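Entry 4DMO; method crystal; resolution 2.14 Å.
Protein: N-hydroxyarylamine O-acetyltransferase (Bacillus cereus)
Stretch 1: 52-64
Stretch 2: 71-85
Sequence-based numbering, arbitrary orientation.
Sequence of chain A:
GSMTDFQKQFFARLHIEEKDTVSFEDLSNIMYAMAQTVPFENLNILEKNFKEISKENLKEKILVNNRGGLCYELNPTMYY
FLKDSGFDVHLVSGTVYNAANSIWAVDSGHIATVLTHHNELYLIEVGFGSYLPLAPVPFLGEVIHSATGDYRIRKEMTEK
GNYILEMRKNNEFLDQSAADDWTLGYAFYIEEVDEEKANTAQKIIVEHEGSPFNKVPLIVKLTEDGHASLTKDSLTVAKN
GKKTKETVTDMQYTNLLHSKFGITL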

# COMPACT_ATOMS: atom_id res chain seq x y z
N GLU A 52 -8.46 -1.28 -15.49
CA GLU A 52 -9.25 -0.31 -14.78
C GLU A 52 -9.28 -0.68 -13.30
O GLU A 52 -9.40 -1.85 -12.94
N ILE A 53 -9.19 0.31 -12.45
CA ILE A 53 -9.26 0.07 -11.02
C ILE A 53 -10.74 -0.11 -10.65
O ILE A 53 -11.53 0.83 -10.74
N SER A 54 -11.09 -1.33 -10.23
CA SER A 54 -12.44 -1.66 -9.85
C SER A 54 -12.38 -2.79 -8.84
O SER A 54 -11.36 -3.42 -8.68
N LYS A 55 -13.48 -3.01 -8.15
CA LYS A 55 -13.56 -4.07 -7.18
C LYS A 55 -13.34 -5.43 -7.82
O LYS A 55 -12.63 -6.29 -7.27
N GLU A 56 -13.97 -5.65 -8.97
CA GLU A 56 -13.84 -6.94 -9.67
C GLU A 56 -12.45 -7.17 -10.22
O GLU A 56 -11.88 -8.23 -9.99
N ASN A 57 -11.91 -6.19 -10.94
CA ASN A 57 -10.55 -6.33 -11.45
C ASN A 57 -9.56 -6.57 -10.29
O ASN A 57 -8.63 -7.37 -10.38
N LEU A 58 -9.78 -5.91 -9.17
CA LEU A 58 -8.83 -6.03 -8.08
C LEU A 58 -8.97 -7.37 -7.33
O LEU A 58 -7.96 -7.97 -6.91
N LYS A 59 -10.21 -7.82 -7.14
CA LYS A 59 -10.46 -9.15 -6.56
C LYS A 59 -9.73 -10.23 -7.36
O LYS A 59 -9.13 -11.13 -6.79
N GLU A 60 -9.79 -10.12 -8.69
CA GLU A 60 -9.17 -11.05 -9.63
C GLU A 60 -7.64 -10.97 -9.61
O GLU A 60 -6.98 -11.97 -9.49
N LYS A 61 -7.10 -9.76 -9.73
CA LYS A 61 -5.65 -9.60 -9.73
C LYS A 61 -5.04 -9.95 -8.37
O LYS A 61 -4.14 -10.80 -8.26
N ILE A 62 -5.56 -9.34 -7.31
CA ILE A 62 -4.93 -9.43 -6.00
C ILE A 62 -5.35 -10.67 -5.24
O ILE A 62 -4.52 -11.35 -4.65
N LEU A 63 -6.65 -10.95 -5.21
CA LEU A 63 -7.15 -12.01 -4.34
C LEU A 63 -7.15 -13.37 -5.04
O LEU A 63 -6.73 -14.37 -4.47
N VAL A 64 -7.60 -13.40 -6.28
CA VAL A 64 -7.69 -14.65 -7.01
C VAL A 64 -6.33 -15.04 -7.59
O VAL A 64 -5.85 -16.13 -7.34
N CYS A 71 -0.08 1.66 -4.74
CA CYS A 71 -0.95 2.27 -3.76
C CYS A 71 -2.39 2.36 -4.26
O CYS A 71 -3.31 2.17 -3.49
N TYR A 72 -2.57 2.65 -5.55
CA TYR A 72 -3.89 2.84 -6.12
C TYR A 72 -4.58 1.52 -6.41
O TYR A 72 -5.72 1.52 -6.89
N GLU A 73 -3.87 0.41 -6.17
CA GLU A 73 -4.48 -0.91 -6.19
C GLU A 73 -4.65 -1.48 -4.77
O GLU A 73 -5.70 -2.03 -4.44
N LEU A 74 -3.64 -1.35 -3.91
CA LEU A 74 -3.72 -1.98 -2.57
C LEU A 74 -4.70 -1.24 -1.69
O LEU A 74 -5.49 -1.85 -0.99
N ASN A 75 -4.69 0.09 -1.71
CA ASN A 75 -5.59 0.82 -0.84
C ASN A 75 -7.07 0.72 -1.25
O ASN A 75 -7.94 0.55 -0.38
N PRO A 76 -7.36 0.78 -2.56
CA PRO A 76 -8.76 0.50 -2.93
C PRO A 76 -9.17 -0.94 -2.62
O PRO A 76 -10.31 -1.16 -2.24
N THR A 77 -8.25 -1.89 -2.74
CA THR A 77 -8.57 -3.26 -2.35
C THR A 77 -9.06 -3.31 -0.90
O THR A 77 -10.03 -3.97 -0.60
N MET A 78 -8.33 -2.63 -0.00
CA MET A 78 -8.65 -2.64 1.42
C MET A 78 -9.95 -1.86 1.63
O MET A 78 -10.87 -2.30 2.31
N TYR A 79 -10.03 -0.72 0.99
CA TYR A 79 -11.27 0.03 0.94
C TYR A 79 -12.50 -0.87 0.68
O TYR A 79 -13.43 -0.86 1.47
N TYR A 80 -12.50 -1.64 -0.42
CA TYR A 80 -13.65 -2.52 -0.73
C TYR A 80 -13.91 -3.55 0.35
O TYR A 80 -15.06 -3.77 0.73
N PHE A 81 -12.85 -4.15 0.87
CA PHE A 81 -13.02 -5.09 1.96
C PHE A 81 -13.68 -4.41 3.15
O PHE A 81 -14.59 -4.98 3.77
N LEU A 82 -13.22 -3.20 3.46
CA LEU A 82 -13.71 -2.47 4.65
C LEU A 82 -15.17 -2.06 4.47
O LEU A 82 -15.95 -2.14 5.40
N LYS A 83 -15.51 -1.65 3.25
CA LYS A 83 -16.88 -1.27 2.89
C LYS A 83 -17.86 -2.44 3.05
O LYS A 83 -18.91 -2.27 3.67
N ASP A 84 -17.53 -3.60 2.47
CA ASP A 84 -18.37 -4.80 2.63
C ASP A 84 -18.48 -5.25 4.08
O ASP A 84 -19.45 -5.88 4.48
N SER A 85 -17.46 -4.93 4.87
CA SER A 85 -17.44 -5.27 6.29
C SER A 85 -18.23 -4.26 7.13
O SER A 85 -18.16 -4.28 8.35

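Helix 55-64 lies across helix 71-84 at 108° between their N-to-C directions, with the axes 10.0 Å apart at closest approach. The contact buries 636 Å² over both sides and is built around one prominent bump. That bump is Leu-58. Its CB points toward the second helix, and its m,t rotamer extends the branched end into a hollow bounded by Glu-73, Pro-76, Thr-77 and Tyr-80, a classic knob in a hole. CD2 of Leu-58 lies 3.7 Å from CB of Glu-73, while CD1 of Leu-58 reaches CB of Pro-76 and OG1 of Thr-77, each at 3.9 Å, and CE2 of Tyr-80 at 4.1 Å, near the plane of that ring at its edge. Leucine suits the place because its forked end can touch several walls of the hollow at once.

Thr-77 (m) has a hydroxyl in this apolar setting, but its polarity is met within its own helix: OG1 of Thr-77 donates to O of Glu-73 at 2.6 Å. Folded back in this way, the short side chain offers a compact surface to its neighbours. CG1 of Ile-62 rests 3.8 Å from OG1 of Thr-77. Ile-62 (m,m) also points in, and its CD1 meets CD2 of Leu-74 at 4.1 Å; Leu-74 has its CB directed away, yet its m,t rotamer brings its end back toward the contact.

Before the first helix, Ile-53 (m,m) fills a neighbouring recess. CG2 of Ile-53 lies 3.6 Å from the backbone O of Tyr-72 and 4.3 Å from CB of Pro-76, while CD1 of Ile-53 lies 3.9 Å from CG of Glu-73 and 4.1 Å from CD2 of Tyr-72, at the ring edge. The beta-branched shape allows one side chain to touch both backbone and side-chain surfaces here.

Tyr-80 (chi1 m) supplies a flat wall. The aliphatic part of Lys-55 covers one face of its ring: CB of Lys-55 stands 3.7 Å from the centroid of the Tyr-80 ring, almost exactly along the normal, in a CH-pi contact. Lys-55 is extended, all t, so its chain can lie on the ring and still carry NZ of Lys-55 to OD2 of Asp-84, a 2.7 Å salt bridge. Lysine thus serves as both greasy arm and charged tip. A water adds a link, accepting from N of Lys-55 at 3.1 Å and donating weakly to OH of Tyr-80 at 3.3 Å.

A second salt bridge joins Lys-61 and Glu-73. Lys-61 points in, its first three chi angles t, and its NZ donates to OE1 of Glu-73 at 3.0 Å and weakly to OE2 of Glu-73 at 3.2 Å. The CB of Glu-73 points sideways, but its m,t rotamer brings the carboxylate nearer. Its methylene carbons pack against Leu-58 and Ile-53, so this buried acid has apolar neighbours along its stem and a cationic partner at its tip.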

# COMPACT_ATOMS: atom_id res chain seq x y z
CB GLU A 52 -10.67 -0.29 -15.37
CG GLU A 52 -11.48 0.93 -15.03
CD GLU A 52 -12.98 0.68 -15.21
OE1 GLU A 52 -13.34 -0.34 -15.83
OE2 GLU A 52 -13.79 1.49 -14.70
CB ILE A 53 -8.67 1.24 -10.22
CG1 ILE A 53 -7.23 1.46 -10.62
CG2 ILE A 53 -8.79 1.00 -8.73
CD1 ILE A 53 -6.40 0.21 -10.62
CB SER A 54 -13.27 -2.09 -11.08
OG SER A 54 -12.89 -3.37 -11.57
CB LYS A 55 -14.93 -4.03 -6.52
CG LYS A 55 -15.05 -4.91 -5.28
CD LYS A 55 -16.39 -4.70 -4.56
CE LYS A 55 -16.59 -5.82 -3.56
NZ LYS A 55 -17.94 -5.83 -2.95
CB GLU A 56 -14.87 -7.08 -10.79
CG GLU A 56 -16.23 -7.52 -10.29
CD GLU A 56 -16.31 -9.03 -10.12
OE1 GLU A 56 -16.61 -9.72 -11.12
OE2 GLU A 56 -16.07 -9.53 -9.00
CB ASN A 57 -10.17 -5.10 -12.28
CG ASN A 57 -10.89 -5.06 -13.62
OD1 ASN A 57 -11.44 -6.07 -14.04
ND2 ASN A 57 -10.83 -3.94 -14.31
CB LEU A 58 -8.96 -4.82 -7.14
CG LEU A 58 -8.39 -3.51 -7.67
CD1 LEU A 58 -8.71 -2.38 -6.70
CD2 LEU A 58 -6.86 -3.58 -7.88
CB LYS A 59 -11.96 -9.45 -6.52
CG LYS A 59 -12.28 -10.85 -5.99
CD LYS A 59 -13.78 -11.03 -5.69
CE LYS A 59 -14.61 -11.10 -6.96
NZ LYS A 59 -16.09 -11.20 -6.68
CB GLU A 60 -9.66 -10.75 -11.05
CG GLU A 60 -8.90 -11.46 -12.18
CD GLU A 60 -9.47 -12.82 -12.55
OE1 GLU A 60 -10.32 -13.33 -11.78
OE2 GLU A 60 -9.04 -13.39 -13.59
CB LYS A 61 -5.24 -8.16 -10.15
CG LYS A 61 -3.73 -8.00 -10.24
CD LYS A 61 -3.23 -6.56 -10.25
CE LYS A 61 -1.71 -6.50 -10.39
NZ LYS A 61 -1.14 -5.30 -9.67
CB ILE A 62 -5.29 -8.19 -5.08
CG1 ILE A 62 -4.98 -6.87 -5.75
CG2 ILE A 62 -4.53 -8.25 -3.76
CD1 ILE A 62 -3.53 -6.55 -5.81
CB LEU A 63 -8.54 -11.67 -3.80
CG LEU A 63 -8.69 -10.28 -3.19
CD1 LEU A 63 -10.10 -10.07 -2.67
CD2 LEU A 63 -7.67 -10.05 -2.08
CB VAL A 64 -8.75 -14.59 -8.15
CG1 VAL A 64 -8.76 -15.89 -8.96
CG2 VAL A 64 -10.15 -14.30 -7.58
CB CYS A 71 -0.43 3.67 -3.37
SG CYS A 71 -0.51 4.88 -4.67
CB TYR A 72 -3.82 3.68 -7.43
CG TYR A 72 -2.80 3.17 -8.44
CD1 TYR A 72 -1.56 3.78 -8.59
CD2 TYR A 72 -3.06 2.03 -9.19
CE1 TYR A 72 -0.61 3.30 -9.51
CE2 TYR A 72 -2.12 1.54 -10.10
CZ TYR A 72 -0.91 2.18 -10.26
OH TYR A 72 0.00 1.68 -11.14
CB GLU A 73 -3.66 -1.88 -7.07
CG GLU A 73 -3.53 -1.46 -8.53
CD GLU A 73 -2.46 -2.25 -9.30
OE1 GLU A 73 -2.79 -2.93 -10.29
OE2 GLU A 73 -1.28 -2.21 -8.91
CB LEU A 74 -2.36 -2.06 -1.87
CG LEU A 74 -1.26 -2.84 -2.62
CD1 LEU A 74 0.07 -2.99 -1.85
CD2 LEU A 74 -1.77 -4.19 -3.00
CB ASN A 75 -5.12 2.26 -0.64
CG ASN A 75 -3.97 2.33 0.31
OD1 ASN A 75 -3.92 1.59 1.27
ND2 ASN A 75 -3.00 3.19 0.01
CB PRO A 76 -8.78 0.77 -4.42
CG PRO A 76 -7.70 1.82 -4.61
CD PRO A 76 -6.61 1.38 -3.67
CB THR A 77 -7.34 -4.21 -2.47
OG1 THR A 77 -6.94 -4.27 -3.83
CG2 THR A 77 -7.67 -5.62 -2.01
CB MET A 78 -7.49 -2.06 2.23
CG MET A 78 -7.80 -1.79 3.70
SD MET A 78 -8.20 -3.26 4.68
CE MET A 78 -6.58 -3.96 4.91
CB TYR A 79 -11.15 1.10 -0.14
CG TYR A 79 -12.44 1.76 -0.51
CD1 TYR A 79 -13.05 2.63 0.36
CD2 TYR A 79 -13.05 1.52 -1.75
CE1 TYR A 79 -14.22 3.25 0.03
CE2 TYR A 79 -14.22 2.14 -2.09
CZ TYR A 79 -14.80 3.01 -1.18
OH TYR A 79 -15.97 3.64 -1.48
CB TYR A 80 -13.50 -3.24 -2.09
CG TYR A 80 -13.52 -2.28 -3.26
CD1 TYR A 80 -14.62 -1.50 -3.55
CD2 TYR A 80 -12.40 -2.15 -4.06
CE1 TYR A 80 -14.59 -0.63 -4.60
CE2 TYR A 80 -12.37 -1.30 -5.10
CZ TYR A 80 -13.46 -0.53 -5.37
OH TYR A 80 -13.42 0.33 -6.44
CB PHE A 81 -11.70 -5.63 2.43
CG PHE A 81 -11.81 -6.44 3.67
CD1 PHE A 81 -12.31 -7.73 3.63
CD2 PHE A 81 -11.46 -5.91 4.89
CE1 PHE A 81 -12.42 -8.48 4.78
CE2 PHE A 81 -11.58 -6.65 6.05
CZ PHE A 81 -12.06 -7.94 5.99
CB LEU A 82 -12.83 -1.24 4.96
CG LEU A 82 -11.42 -1.57 5.46
CD1 LEU A 82 -10.59 -0.32 5.67
CD2 LEU A 82 -11.48 -2.36 6.76
CB LYS A 83 -16.88 -0.77 1.45
CG LYS A 83 -17.99 0.16 1.04
CD LYS A 83 -17.57 0.83 -0.26
CE LYS A 83 -18.71 1.39 -1.09
NZ LYS A 83 -18.42 1.23 -2.57
CB ASP A 84 -17.86 -5.97 1.81
CG ASP A 84 -18.08 -5.79 0.35
OD1 ASP A 84 -18.72 -4.78 -0.03
OD2 ASP A 84 -17.60 -6.64 -0.42
CB SER A 85 -16.01 -5.35 6.82
OG SER A 85 -15.27 -6.35 6.14
O HOH W 1 -15.88 -0.99 -8.29